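Side-chain contacts in origin of replication complex subunit 1B (Arabidopsis thaliana, PDB 5HH7), which binds the unmodified histone H3 tail through its BAH-PHD cassette and belongs to the origin recognition complex that binds origins of DNA replication: residues A[24-29]-A[183-188]; A[125-130]-A[172-177]; A[198-203]-A[208-213]. All coordinates share one frame; numbering follows the deposited sequence.

Contact 1: A[24-29]-A[183-188]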
ATOM      1  N   THR A  24       9.340  17.085  -0.478  1.00 41.20           N
ATOM      2  CA  THR A  24       8.232  16.351   0.124  1.00 43.18           C
ATOM      3  C   THR A  24       8.369  16.320   1.642  1.00 40.14           C
ATOM      4  O   THR A  24       9.438  16.023   2.174  1.00 40.11           O
ATOM      5  CB  THR A  24       8.137  14.906  -0.399  1.00 38.82           C
ATOM      6  OG1 THR A  24       7.944  14.925  -1.817  1.00 43.22           O
ATOM      7  CG2 THR A  24       6.971  14.177   0.254  1.00 37.22           C
ATOM      8  N   GLU A  25       7.278  16.629   2.333  1.00 38.00           N
ATOM      9  CA  GLU A  25       7.267  16.647   3.789  1.00 39.59           C
ATOM     10  C   GLU A  25       7.036  15.251   4.361  1.00 38.07           C
ATOM     11  O   GLU A  25       6.044  14.599   4.041  1.00 34.78           O
ATOM     12  CB  GLU A  25       6.190  17.611   4.289  1.00 44.55           C
ATOM     13  CG  GLU A  25       6.075  17.705   5.798  1.00 51.98           C
ATOM     14  CD  GLU A  25       5.262  18.911   6.239  1.00 63.74           C
ATOM     15  OE1 GLU A  25       5.784  20.042   6.151  1.00 66.20           O
ATOM     16  OE2 GLU A  25       4.103  18.726   6.666  1.00 67.08           O
ATOM     17  N   PHE A  26       7.965  14.792   5.195  1.00 32.43           N
ATOM     18  CA  PHE A  26       7.818  13.514   5.879  1.00 32.38           C
ATOM     19  C   PHE A  26       7.718  13.743   7.381  1.00 33.24           C
ATOM     20  O   PHE A  26       8.453  14.552   7.943  1.00 39.09           O
ATOM     21  CB  PHE A  26       8.989  12.582   5.555  1.00 32.84           C
ATOM     22  CG  PHE A  26       9.054  12.171   4.111  1.00 29.13           C
ATOM     23  CD1 PHE A  26       8.363  11.058   3.662  1.00 27.93           C
ATOM     24  CD2 PHE A  26       9.801  12.901   3.201  1.00 32.96           C
ATOM     25  CE1 PHE A  26       8.420  10.678   2.333  1.00 25.46           C
ATOM     26  CE2 PHE A  26       9.860  12.527   1.871  1.00 32.06           C
ATOM     27  CZ  PHE A  26       9.169  11.416   1.437  1.00 26.22           C
ATOM     28  N   GLU A  27       6.803  13.025   8.023  1.00 33.49           N
ATOM     29  CA  GLU A  27       6.510  13.235   9.434  1.00 35.34           C
ATOM     30  C   GLU A  27       6.453  11.895  10.158  1.00 32.53           C
ATOM     31  O   GLU A  27       6.100  10.880   9.562  1.00 31.31           O
ATOM     32  CB  GLU A  27       5.177  13.975   9.572  1.00 38.32           C
ATOM     33  CG  GLU A  27       4.767  14.313  10.992  1.00 48.83           C
ATOM     34  CD  GLU A  27       3.619  15.308  11.039  1.00 58.88           C
ATOM     35  OE1 GLU A  27       3.076  15.641   9.965  1.00 59.15           O
ATOM     36  OE2 GLU A  27       3.264  15.758  12.148  1.00 61.86           O
ATOM     37  N   ILE A  28       6.819  11.891  11.436  1.00 33.57           N
ATOM     38  CA  ILE A  28       6.682  10.697  12.262  1.00 35.28           C
ATOM     39  C   ILE A  28       5.250  10.183  12.177  1.00 36.67           C
ATOM     40  O   ILE A  28       4.298  10.943  12.349  1.00 35.12           O
ATOM     41  CB  ILE A  28       7.027  10.984  13.737  1.00 36.84           C
ATOM     42  CG1 ILE A  28       8.501  11.364  13.878  1.00 41.42           C
ATOM     43  CG2 ILE A  28       6.706   9.776  14.605  1.00 41.78           C
ATOM     44  CD1 ILE A  28       8.897  11.770  15.289  1.00 43.73           C
ATOM     45  N   GLY A  29       5.104   8.895  11.885  1.00 34.57           N
ATOM     46  CA  GLY A  29       3.790   8.293  11.771  1.00 35.63           C
ATOM     47  C   GLY A  29       3.342   8.125  10.332  1.00 30.81           C
ATOM     48  O   GLY A  29       2.361   7.431  10.062  1.00 31.20           O
ATOM     49  N   ILE A 183      17.228   3.421   7.859  1.00 31.46           N
ATOM     50  CA  ILE A 183      17.131   3.498   6.410  1.00 29.69           C
ATOM     51  C   ILE A 183      17.352   4.938   5.963  1.00 29.00           C
ATOM     52  O   ILE A 183      16.775   5.862   6.530  1.00 31.85           O
ATOM     53  CB  ILE A 183      15.733   3.044   5.936  1.00 29.71           C
ATOM     54  CG1 ILE A 183      15.503   1.563   6.254  1.00 33.86           C
ATOM     55  CG2 ILE A 183      15.553   3.302   4.449  1.00 33.48           C
ATOM     56  CD1 ILE A 183      16.246   0.612   5.337  1.00 38.71           C
ATOM     57  N   GLU A 184      18.197   5.135   4.957  1.00 29.66           N
ATOM     58  CA  GLU A 184      18.413   6.469   4.411  1.00 28.26           C
ATOM     59  C   GLU A 184      17.127   6.972   3.762  1.00 28.10           C
ATOM     60  O   GLU A 184      16.425   6.208   3.098  1.00 26.61           O
ATOM     61  CB  GLU A 184      19.548   6.451   3.387  1.00 36.38           C
ATOM     62  CG  GLU A 184      20.915   6.168   3.984  1.00 43.47           C
ATOM     63  CD  GLU A 184      21.869   5.544   2.985  1.00 53.98           C
ATOM     64  OE1 GLU A 184      23.015   6.028   2.872  1.00 58.38           O
ATOM     65  OE2 GLU A 184      21.476   4.562   2.320  1.00 53.63           O
ATOM     66  N   MET A 185      16.817   8.251   3.956  1.00 27.11           N
ATOM     67  CA  MET A 185      15.603   8.834   3.385  1.00 29.80           C
ATOM     68  C   MET A 185      15.616   8.773   1.861  1.00 30.73           C
ATOM     69  O   MET A 185      14.566   8.807   1.221  1.00 28.41           O
ATOM     70  CB  MET A 185      15.408  10.278   3.857  1.00 34.07           C
ATOM     71  CG  MET A 185      15.006  10.407   5.318  1.00 34.23           C
ATOM     72  SD  MET A 185      14.332  12.036   5.706  1.00 33.15           S
ATOM     73  CE  MET A 185      12.732  11.938   4.911  1.00 32.89           C
ATOM     74  N   GLU A 186      16.813   8.675   1.292  1.00 28.74           N
ATOM     75  CA  GLU A 186      16.981   8.507  -0.146  1.00 36.10           C
ATOM     76  C   GLU A 186      16.317   7.219  -0.640  1.00 35.84           C
ATOM     77  O   GLU A 186      15.959   7.104  -1.813  1.00 35.20           O
ATOM     78  CB  GLU A 186      18.472   8.496  -0.491  1.00 47.13           C
ATOM     79  CG  GLU A 186      18.780   8.445  -1.976  1.00 62.58           C
ATOM     80  CD  GLU A 186      20.253   8.217  -2.255  1.00 79.13           C
ATOM     81  OE1 GLU A 186      21.083   8.534  -1.376  1.00 81.04           O
ATOM     82  OE2 GLU A 186      20.580   7.708  -3.348  1.00 86.82           O
ATOM     83  N   CYS A 187      16.147   6.256   0.262  1.00 27.96           N
ATOM     84  CA  CYS A 187      15.550   4.969  -0.092  1.00 28.58           C
ATOM     85  C   CYS A 187      14.023   4.991  -0.096  1.00 25.92           C
ATOM     86  O   CYS A 187      13.388   4.026  -0.524  1.00 28.77           O
ATOM     87  CB  CYS A 187      16.051   3.870   0.846  1.00 32.84           C
ATOM     88  SG  CYS A 187      17.828   3.595   0.751  1.00 42.38           S
ATOM     89  N   ILE A 188      13.437   6.078   0.392  1.00 25.28           N
ATOM     90  CA  ILE A 188      11.986   6.230   0.372  1.00 26.07           C
ATOM     91  C   ILE A 188      11.518   6.518  -1.047  1.00 28.40           C
ATOM     92  O   ILE A 188      12.062   7.394  -1.714  1.00 27.15           O
ATOM     93  CB  ILE A 188      11.524   7.385   1.280  1.00 27.94           C
ATOM     94  CG1 ILE A 188      11.850   7.084   2.745  1.00 25.06           C
ATOM     95  CG2 ILE A 188      10.029   7.644   1.098  1.00 25.90           C
ATOM     96  CD1 ILE A 188      11.617   8.268   3.671  1.00 28.00           C
TER
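Phe26 and Met185 both swing CG to the side of the backbone N, opposite the carbonyl carbon (chi1 -65° and -72°), and a bend at the last torsion of the methionine (chi3 73°) then turns its CE methyl toward the phenylalanine ring. The contact joins the N-terminal hairpin of strands 18-21 and 24-27 to the BAH domain, against the 3-10 turn that links strands 175-184 and 188-195 of the larger curved sheet. No hydrogen bond crosses it, and the two backbones stay well apart, with the CA atoms of Phe26 and Met185 9.4 Å from each other, and the two segments meet through side chains. The turn that presents Met185 and Ile188 is held by its own backbone, Cys187 N donating to Glu184 O at 2.8 Å. Ile188 supplies two carbons: CD1 sits over one face of the Phe26 ring, 4.2 Å above the plane and displaced toward the rim, while CG2 approaches the far end of the ring, 3.6 Å from Phe26 CE1. Ile136 and Leu139 of strand 132-142 and Phe21 also pack on Phe26, and the ring of His191 meets it nearly parallel. Met185 comes in obliquely at the end of the ring nearer the backbone, where its CE lies 3.5 Å from Phe26 CD2 and 3.8 Å from Phe26 CG.

Contact 2: A[125-130]-A[172-177]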
ATOM      1  N   LYS A 125       3.803  -4.206  -6.670  1.00 25.94           N
ATOM      2  CA  LYS A 125       5.130  -4.661  -6.268  1.00 26.06           C
ATOM      3  C   LYS A 125       5.177  -4.978  -4.774  1.00 26.93           C
ATOM      4  O   LYS A 125       5.793  -5.961  -4.360  1.00 26.65           O
ATOM      5  CB  LYS A 125       6.191  -3.615  -6.610  1.00 27.32           C
ATOM      6  CG  LYS A 125       6.388  -3.363  -8.097  1.00 40.95           C
ATOM      7  CD  LYS A 125       7.504  -2.352  -8.319  1.00 46.18           C
ATOM      8  CE  LYS A 125       7.482  -1.797  -9.734  1.00 55.63           C
ATOM      9  NZ  LYS A 125       8.509  -0.735  -9.936  1.00 57.02           N
ATOM     10  N   LEU A 126       4.534  -4.137  -3.971  1.00 25.50           N
ATOM     11  CA  LEU A 126       4.496  -4.349  -2.529  1.00 25.94           C
ATOM     12  C   LEU A 126       3.830  -5.676  -2.202  1.00 26.50           C
ATOM     13  O   LEU A 126       4.368  -6.489  -1.451  1.00 23.89           O
ATOM     14  CB  LEU A 126       3.740  -3.220  -1.828  1.00 21.94           C
ATOM     15  CG  LEU A 126       3.556  -3.450  -0.326  1.00 26.58           C
ATOM     16  CD1 LEU A 126       4.909  -3.437   0.385  1.00 27.78           C
ATOM     17  CD2 LEU A 126       2.610  -2.420   0.280  1.00 22.02           C
ATOM     18  N   LEU A 127       2.661  -5.897  -2.793  1.00 25.03           N
ATOM     19  CA  LEU A 127       1.859  -7.071  -2.478  1.00 24.14           C
ATOM     20  C   LEU A 127       2.440  -8.363  -3.047  1.00 25.21           C
ATOM     21  O   LEU A 127       2.008  -9.457  -2.683  1.00 26.67           O
ATOM     22  CB  LEU A 127       0.410  -6.868  -2.932  1.00 24.08           C
ATOM     23  CG  LEU A 127      -0.304  -5.698  -2.246  1.00 25.05           C
ATOM     24  CD1 LEU A 127      -1.748  -5.540  -2.741  1.00 23.22           C
ATOM     25  CD2 LEU A 127      -0.272  -5.849  -0.720  1.00 25.26           C
ATOM     26  N   SER A 128       3.424  -8.238  -3.932  1.00 24.22           N
ATOM     27  CA  SER A 128       4.112  -9.412  -4.452  1.00 28.25           C
ATOM     28  C   SER A 128       5.466  -9.589  -3.767  1.00 31.48           C
ATOM     29  O   SER A 128       6.241 -10.474  -4.122  1.00 33.96           O
ATOM     30  CB  SER A 128       4.289  -9.316  -5.970  1.00 34.48           C
ATOM     31  OG  SER A 128       5.194  -8.280  -6.310  1.00 45.95           O
ATOM     32  N   GLY A 129       5.742  -8.732  -2.786  1.00 32.95           N
ATOM     33  CA  GLY A 129       6.972  -8.812  -2.016  1.00 34.74           C
ATOM     34  C   GLY A 129       8.202  -8.287  -2.734  1.00 37.57           C
ATOM     35  O   GLY A 129       9.328  -8.679  -2.419  1.00 36.75           O
ATOM     36  N   ASP A 130       7.992  -7.386  -3.690  1.00 27.65           N
ATOM     37  CA  ASP A 130       9.094  -6.851  -4.484  1.00 31.90           C
ATOM     38  C   ASP A 130       9.482  -5.429  -4.081  1.00 31.87           C
ATOM     39  O   ASP A 130      10.329  -4.801  -4.714  1.00 31.52           O
ATOM     40  CB  ASP A 130       8.770  -6.942  -5.974  1.00 36.30           C
ATOM     41  CG  ASP A 130       8.718  -8.376  -6.462  1.00 41.51           C
ATOM     42  OD1 ASP A 130       9.609  -9.162  -6.073  1.00 33.67           O
ATOM     43  OD2 ASP A 130       7.785  -8.720  -7.216  1.00 44.32           O
ATOM     44  N   ARG A 172      -5.620  -6.128   0.321  1.00 20.40           N
ATOM     45  CA  ARG A 172      -4.838  -4.929   0.615  1.00 19.95           C
ATOM     46  C   ARG A 172      -4.404  -4.845   2.078  1.00 25.17           C
ATOM     47  O   ARG A 172      -4.060  -3.766   2.570  1.00 21.68           O
ATOM     48  CB  ARG A 172      -5.614  -3.670   0.216  1.00 20.21           C
ATOM     49  CG  ARG A 172      -5.718  -3.466  -1.291  1.00 23.80           C
ATOM     50  CD  ARG A 172      -6.560  -2.246  -1.637  1.00 20.49           C
ATOM     51  NE  ARG A 172      -6.423  -1.878  -3.044  1.00 22.21           N
ATOM     52  CZ  ARG A 172      -5.454  -1.104  -3.523  1.00 26.08           C
ATOM     53  NH1 ARG A 172      -5.409  -0.819  -4.819  1.00 24.15           N
ATOM     54  NH2 ARG A 172      -4.530  -0.613  -2.706  1.00 22.58           N
ATOM     55  N   GLU A 173      -4.405  -5.982   2.770  1.00 21.23           N
ATOM     56  CA  GLU A 173      -4.095  -5.989   4.200  1.00 22.47           C
ATOM     57  C   GLU A 173      -2.607  -6.163   4.501  1.00 19.81           C
ATOM     58  O   GLU A 173      -1.933  -6.996   3.898  1.00 19.65           O
ATOM     59  CB  GLU A 173      -4.912  -7.056   4.941  1.00 18.63           C
ATOM     60  CG  GLU A 173      -4.710  -7.026   6.458  1.00 18.84           C
ATOM     61  CD  GLU A 173      -5.679  -7.920   7.206  1.00 20.56           C
ATOM     62  OE1 GLU A 173      -6.378  -8.726   6.554  1.00 19.39           O
ATOM     63  OE2 GLU A 173      -5.753  -7.804   8.450  1.00 21.18           O
ATOM     64  N   LEU A 174      -2.108  -5.357   5.437  1.00 17.61           N
ATOM     65  CA  LEU A 174      -0.732  -5.450   5.909  1.00 17.97           C
ATOM     66  C   LEU A 174      -0.732  -5.669   7.415  1.00 21.57           C
ATOM     67  O   LEU A 174      -1.693  -5.310   8.098  1.00 17.89           O
ATOM     68  CB  LEU A 174       0.017  -4.149   5.613  1.00 19.54           C
ATOM     69  CG  LEU A 174       0.041  -3.673   4.161  1.00 20.09           C
ATOM     70  CD1 LEU A 174       0.672  -2.292   4.065  1.00 21.11           C
ATOM     71  CD2 LEU A 174       0.786  -4.680   3.286  1.00 20.26           C
ATOM     72  N   TYR A 175       0.351  -6.247   7.926  1.00 20.00           N
ATOM     73  CA  TYR A 175       0.595  -6.306   9.363  1.00 20.41           C
ATOM     74  C   TYR A 175       1.749  -5.374   9.693  1.00 18.82           C
ATOM     75  O   TYR A 175       2.714  -5.292   8.936  1.00 20.91           O
ATOM     76  CB  TYR A 175       0.989  -7.718   9.786  1.00 18.70           C
ATOM     77  CG  TYR A 175      -0.043  -8.776   9.493  1.00 19.46           C
ATOM     78  CD1 TYR A 175      -1.386  -8.565   9.780  1.00 19.59           C
ATOM     79  CD2 TYR A 175       0.328  -9.991   8.932  1.00 19.97           C
ATOM     80  CE1 TYR A 175      -2.335  -9.542   9.513  1.00 23.71           C
ATOM     81  CE2 TYR A 175      -0.610 -10.971   8.661  1.00 22.77           C
ATOM     82  CZ  TYR A 175      -1.939 -10.742   8.954  1.00 25.16           C
ATOM     83  OH  TYR A 175      -2.869 -11.722   8.686  1.00 23.14           O
ATOM     84  N   LEU A 176       1.655  -4.674  10.821  1.00 21.12           N
ATOM     85  CA  LEU A 176       2.762  -3.847  11.287  1.00 18.43           C
ATOM     86  C   LEU A 176       3.654  -4.661  12.219  1.00 22.35           C
ATOM     87  O   LEU A 176       3.241  -5.043  13.309  1.00 24.01           O
ATOM     88  CB  LEU A 176       2.246  -2.601  12.008  1.00 17.87           C
ATOM     89  CG  LEU A 176       3.335  -1.601  12.412  1.00 21.79           C
ATOM     90  CD1 LEU A 176       4.176  -1.224  11.203  1.00 23.01           C
ATOM     91  CD2 LEU A 176       2.722  -0.360  13.053  1.00 29.41           C
ATOM     92  N   THR A 177       4.880  -4.938  11.789  1.00 19.66           N
ATOM     93  CA  THR A 177       5.757  -5.791  12.580  1.00 21.00           C
ATOM     94  C   THR A 177       6.438  -5.014  13.695  1.00 25.32           C
ATOM     95  O   THR A 177       6.306  -3.790  13.793  1.00 23.27           O
ATOM     96  CB  THR A 177       6.855  -6.432  11.716  1.00 24.18           C
ATOM     97  OG1 THR A 177       7.837  -5.442  11.380  1.00 25.90           O
ATOM     98  CG2 THR A 177       6.262  -7.014  10.447  1.00 23.50           C
TER
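Leu126 and Leu174 meet tip to tip on the buried side of the contact, methyl against methyl, with Leu126 CD2 4.2 Å from Leu174 CD2. The same Leu174 CD2 also serves Leu127, whose CD2 stands 4.3 Å away, so one methyl is approached by two consecutive leucines at the end of helix 122-127. Leu126 reaches it by placing CG anti to the backbone N (chi1 175°), whereas the CG of Leu174 lies beside its own N. These are light apolar contacts without a hydrogen bond across, and Phe211 of the neighbouring strand 210-218 packs on both Leu126 and Leu174. In this way the short helix is seated on the curved beta sheet of the BAH domain, where the chain leads into strand 175-184. Beyond Leu127 the helix ends in a Schellman motif and the chain turns to the solvent side: Gly129, with a positive phi of 77°, gives its N to Leu126 O at 2.9 Å, and Asp130 N reaches back to Lys125 O at 2.7 Å. Ser128 and Asp130 are exposed on this side. Leu127 also touches Leu71 of the PHD finger, its side chain about 10 Å from that of the zinc ligand Cys70. Arg172 points its CB away from the helix and extends to Glu66 and Asp208, forming a salt bridge with each.

Contact 3: A[198-203]-A[208-213]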
ATOM      1  N   LYS A 198     -11.544   0.943  10.998  1.00 24.22           N
ATOM      2  CA  LYS A 198     -12.650   1.891  11.061  1.00 31.17           C
ATOM      3  C   LYS A 198     -12.686   2.857   9.879  1.00 25.33           C
ATOM      4  O   LYS A 198     -13.728   3.452   9.594  1.00 28.03           O
ATOM      5  CB  LYS A 198     -12.591   2.692  12.364  1.00 43.24           C
ATOM      6  CG  LYS A 198     -13.602   2.274  13.414  1.00 52.30           C
ATOM      7  CD  LYS A 198     -13.524   0.792  13.726  1.00 55.39           C
ATOM      8  CE  LYS A 198     -14.353   0.453  14.961  1.00 59.38           C
ATOM      9  NZ  LYS A 198     -13.916   1.201  16.172  1.00 64.49           N
ATOM     10  N   GLU A 199     -11.557   3.011   9.193  1.00 22.08           N
ATOM     11  CA  GLU A 199     -11.460   4.003   8.126  1.00 24.46           C
ATOM     12  C   GLU A 199     -11.154   3.415   6.749  1.00 23.64           C
ATOM     13  O   GLU A 199     -11.131   4.138   5.753  1.00 24.88           O
ATOM     14  CB  GLU A 199     -10.417   5.064   8.489  1.00 37.23           C
ATOM     15  CG  GLU A 199     -10.679   5.738   9.825  1.00 42.49           C
ATOM     16  CD  GLU A 199      -9.635   6.778  10.172  1.00 57.28           C
ATOM     17  OE1 GLU A 199      -8.635   6.891   9.434  1.00 53.27           O
ATOM     18  OE2 GLU A 199      -9.818   7.483  11.188  1.00 70.44           O
ATOM     19  N   PHE A 200     -10.937   2.107   6.686  1.00 19.79           N
ATOM     20  CA  PHE A 200     -10.539   1.474   5.431  1.00 22.28           C
ATOM     21  C   PHE A 200     -11.622   1.501   4.352  1.00 23.71           C
ATOM     22  O   PHE A 200     -11.356   1.890   3.214  1.00 19.92           O
ATOM     23  CB  PHE A 200     -10.054   0.037   5.655  1.00 18.80           C
ATOM     24  CG  PHE A 200      -9.662  -0.671   4.384  1.00 20.03           C
ATOM     25  CD1 PHE A 200      -8.507  -0.309   3.705  1.00 21.85           C
ATOM     26  CD2 PHE A 200     -10.453  -1.686   3.864  1.00 22.16           C
ATOM     27  CE1 PHE A 200      -8.146  -0.949   2.531  1.00 22.00           C
ATOM     28  CE2 PHE A 200     -10.095  -2.332   2.689  1.00 23.99           C
ATOM     29  CZ  PHE A 200      -8.939  -1.962   2.024  1.00 23.31           C
ATOM     30  N   SER A 201     -12.837   1.087   4.699  1.00 23.98           N
ATOM     31  CA  SER A 201     -13.899   0.981   3.698  1.00 27.61           C
ATOM     32  C   SER A 201     -14.275   2.349   3.131  1.00 31.00           C
ATOM     33  O   SER A 201     -14.639   2.467   1.962  1.00 31.40           O
ATOM     34  CB  SER A 201     -15.135   0.275   4.266  1.00 28.50           C
ATOM     35  OG  SER A 201     -15.894   1.145   5.085  1.00 32.57           O
ATOM     36  N   LYS A 202     -14.169   3.382   3.961  1.00 25.47           N
ATOM     37  CA  LYS A 202     -14.483   4.740   3.528  1.00 28.88           C
ATOM     38  C   LYS A 202     -13.417   5.318   2.593  1.00 24.59           C
ATOM     39  O   LYS A 202     -13.627   6.358   1.965  1.00 24.63           O
ATOM     40  CB  LYS A 202     -14.707   5.653   4.736  1.00 46.31           C
ATOM     41  CG  LYS A 202     -16.017   5.373   5.456  1.00 59.59           C
ATOM     42  CD  LYS A 202     -16.126   6.122   6.775  1.00 67.17           C
ATOM     43  CE  LYS A 202     -17.423   5.761   7.487  1.00 73.11           C
ATOM     44  NZ  LYS A 202     -17.598   6.475   8.783  1.00 73.49           N
ATOM     45  N   ALA A 203     -12.282   4.632   2.493  1.00 25.45           N
ATOM     46  CA  ALA A 203     -11.206   5.057   1.600  1.00 28.39           C
ATOM     47  C   ALA A 203     -11.262   4.341   0.252  1.00 29.37           C
ATOM     48  O   ALA A 203     -10.254   4.252  -0.452  1.00 24.78           O
ATOM     49  CB  ALA A 203      -9.854   4.831   2.258  1.00 23.34           C
ATOM     50  N   ASP A 208      -4.815   3.852  -5.525  1.00 24.50           N
ATOM     51  CA  ASP A 208      -4.108   2.574  -5.557  1.00 23.39           C
ATOM     52  C   ASP A 208      -3.241   2.311  -4.327  1.00 23.96           C
ATOM     53  O   ASP A 208      -2.858   1.173  -4.063  1.00 22.63           O
ATOM     54  CB  ASP A 208      -3.231   2.507  -6.809  1.00 27.98           C
ATOM     55  CG  ASP A 208      -2.852   1.093  -7.177  1.00 28.88           C
ATOM     56  OD1 ASP A 208      -3.700   0.197  -6.998  1.00 27.17           O
ATOM     57  OD2 ASP A 208      -1.716   0.881  -7.652  1.00 29.72           O
ATOM     58  N   ASP A 209      -2.929   3.361  -3.580  1.00 22.73           N
ATOM     59  CA  ASP A 209      -1.941   3.252  -2.515  1.00 24.93           C
ATOM     60  C   ASP A 209      -2.567   3.191  -1.126  1.00 28.66           C
ATOM     61  O   ASP A 209      -1.969   3.623  -0.139  1.00 28.73           O
ATOM     62  CB  ASP A 209      -0.942   4.402  -2.635  1.00 26.08           C
ATOM     63  CG  ASP A 209      -0.259   4.422  -3.992  1.00 28.89           C
ATOM     64  OD1 ASP A 209       0.367   3.403  -4.349  1.00 27.27           O
ATOM     65  OD2 ASP A 209      -0.384   5.429  -4.720  1.00 32.93           O
ATOM     66  N   VAL A 210      -3.771   2.631  -1.060  1.00 22.84           N
ATOM     67  CA  VAL A 210      -4.501   2.513   0.195  1.00 21.58           C
ATOM     68  C   VAL A 210      -4.453   1.080   0.712  1.00 20.30           C
ATOM     69  O   VAL A 210      -4.775   0.137  -0.013  1.00 21.40           O
ATOM     70  CB  VAL A 210      -5.970   2.950   0.023  1.00 23.21           C
ATOM     71  CG1 VAL A 210      -6.773   2.671   1.293  1.00 24.26           C
ATOM     72  CG2 VAL A 210      -6.040   4.425  -0.353  1.00 21.52           C
ATOM     73  N   PHE A 211      -4.051   0.921   1.967  1.00 19.82           N
ATOM     74  CA  PHE A 211      -3.952  -0.404   2.565  1.00 17.42           C
ATOM     75  C   PHE A 211      -4.664  -0.464   3.906  1.00 20.14           C
ATOM     76  O   PHE A 211      -4.936   0.562   4.528  1.00 21.77           O
ATOM     77  CB  PHE A 211      -2.485  -0.807   2.738  1.00 18.00           C
ATOM     78  CG  PHE A 211      -1.704  -0.767   1.463  1.00 21.07           C
ATOM     79  CD1 PHE A 211      -1.698  -1.858   0.608  1.00 22.45           C
ATOM     80  CD2 PHE A 211      -0.998   0.370   1.104  1.00 24.64           C
ATOM     81  CE1 PHE A 211      -0.990  -1.817  -0.582  1.00 21.51           C
ATOM     82  CE2 PHE A 211      -0.288   0.417  -0.084  1.00 23.04           C
ATOM     83  CZ  PHE A 211      -0.285  -0.677  -0.926  1.00 22.97           C
ATOM     84  N   LEU A 212      -4.964  -1.682   4.335  1.00 18.95           N
ATOM     85  CA  LEU A 212      -5.589  -1.927   5.625  1.00 20.24           C
ATOM     86  C   LEU A 212      -4.554  -2.476   6.593  1.00 20.96           C
ATOM     87  O   LEU A 212      -3.791  -3.373   6.240  1.00 21.68           O
ATOM     88  CB  LEU A 212      -6.709  -2.957   5.469  1.00 20.00           C
ATOM     89  CG  LEU A 212      -7.197  -3.612   6.767  1.00 20.13           C
ATOM     90  CD1 LEU A 212      -7.981  -2.620   7.599  1.00 17.68           C
ATOM     91  CD2 LEU A 212      -8.033  -4.865   6.478  1.00 19.54           C
ATOM     92  N   CYS A 213      -4.518  -1.933   7.805  1.00 20.41           N
ATOM     93  CA  CYS A 213      -3.748  -2.556   8.878  1.00 19.09           C
ATOM     94  C   CYS A 213      -4.509  -2.513  10.189  1.00 23.13           C
ATOM     95  O   CYS A 213      -4.782  -1.436  10.725  1.00 24.17           O
ATOM     96  CB  CYS A 213      -2.382  -1.899   9.059  1.00 22.06           C
ATOM     97  SG  CYS A 213      -1.360  -2.724  10.312  1.00 22.71           S
TER
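Leu212 makes a CH-pi contact with Phe200: its CB lies over one face of the ring, 3.8 Å from the centroid and 17° off the ring normal. The two side chains cross at about a right angle, and each sets CG anti to its own N (chi1 179° for Phe200). The leucine's CD1 follows along the root of the aromatic side chain, 3.9 Å from Phe200 CB. Other apolar contacts gather on Val210, facing the same way. Its CG1 touches Ala203 CB at 3.9 Å and comes obliquely to the ring, 4.1 Å from Phe200 CE1. The helix and strand belong to a beta-alpha-beta unit of the BAH domain, in which strand 188-195 leads through helix 197-200 to the parallel strand 210-218; this contact packs the end of the crossover helix and the turn after it onto the second strand. Backbone atoms of that strand also approach the ring, with Phe211 O 3.8 Å from Phe200 CD1, while the side chain of Phe211 leaves in the other direction for Leu126 and Leu127. Hydrogen bonding between the two segments is absent; the 3-10 turn that follows the helix is closed by Ala203 N donating to Phe200 O at 3.0 Å. Polar contacts with the bound H3 peptide are made by the histone-binding residues 203-208: Ala203 O accepts a hydrogen bond from a basic side chain and Asp208 N is hydrogen-bonded to a polar one.

Overall arrangement
All three contacts are largely buried and apolar, and none has a hydrogen bond between its own segments. Contacts 1 and 2 share strand 175-184 but use its two ends, their centres 18 Å apart and not touching. Contact 1 is the more remote, its centre about 15 Å from the centre of the chain, and rests on an aromatic ring met by methionine and isoleucine. Contact 2, its centre about 6 Å from it, relies on leucine methyls alone and faces the PHD finger. Contacts 2 and 3 touch directly: Leu174 N lies 2.7 Å from Leu212 O, a probable hydrogen bond that joins the two contacts through their backbones. Contact 3, with its CH-pi contact, borders the bound histone peptide.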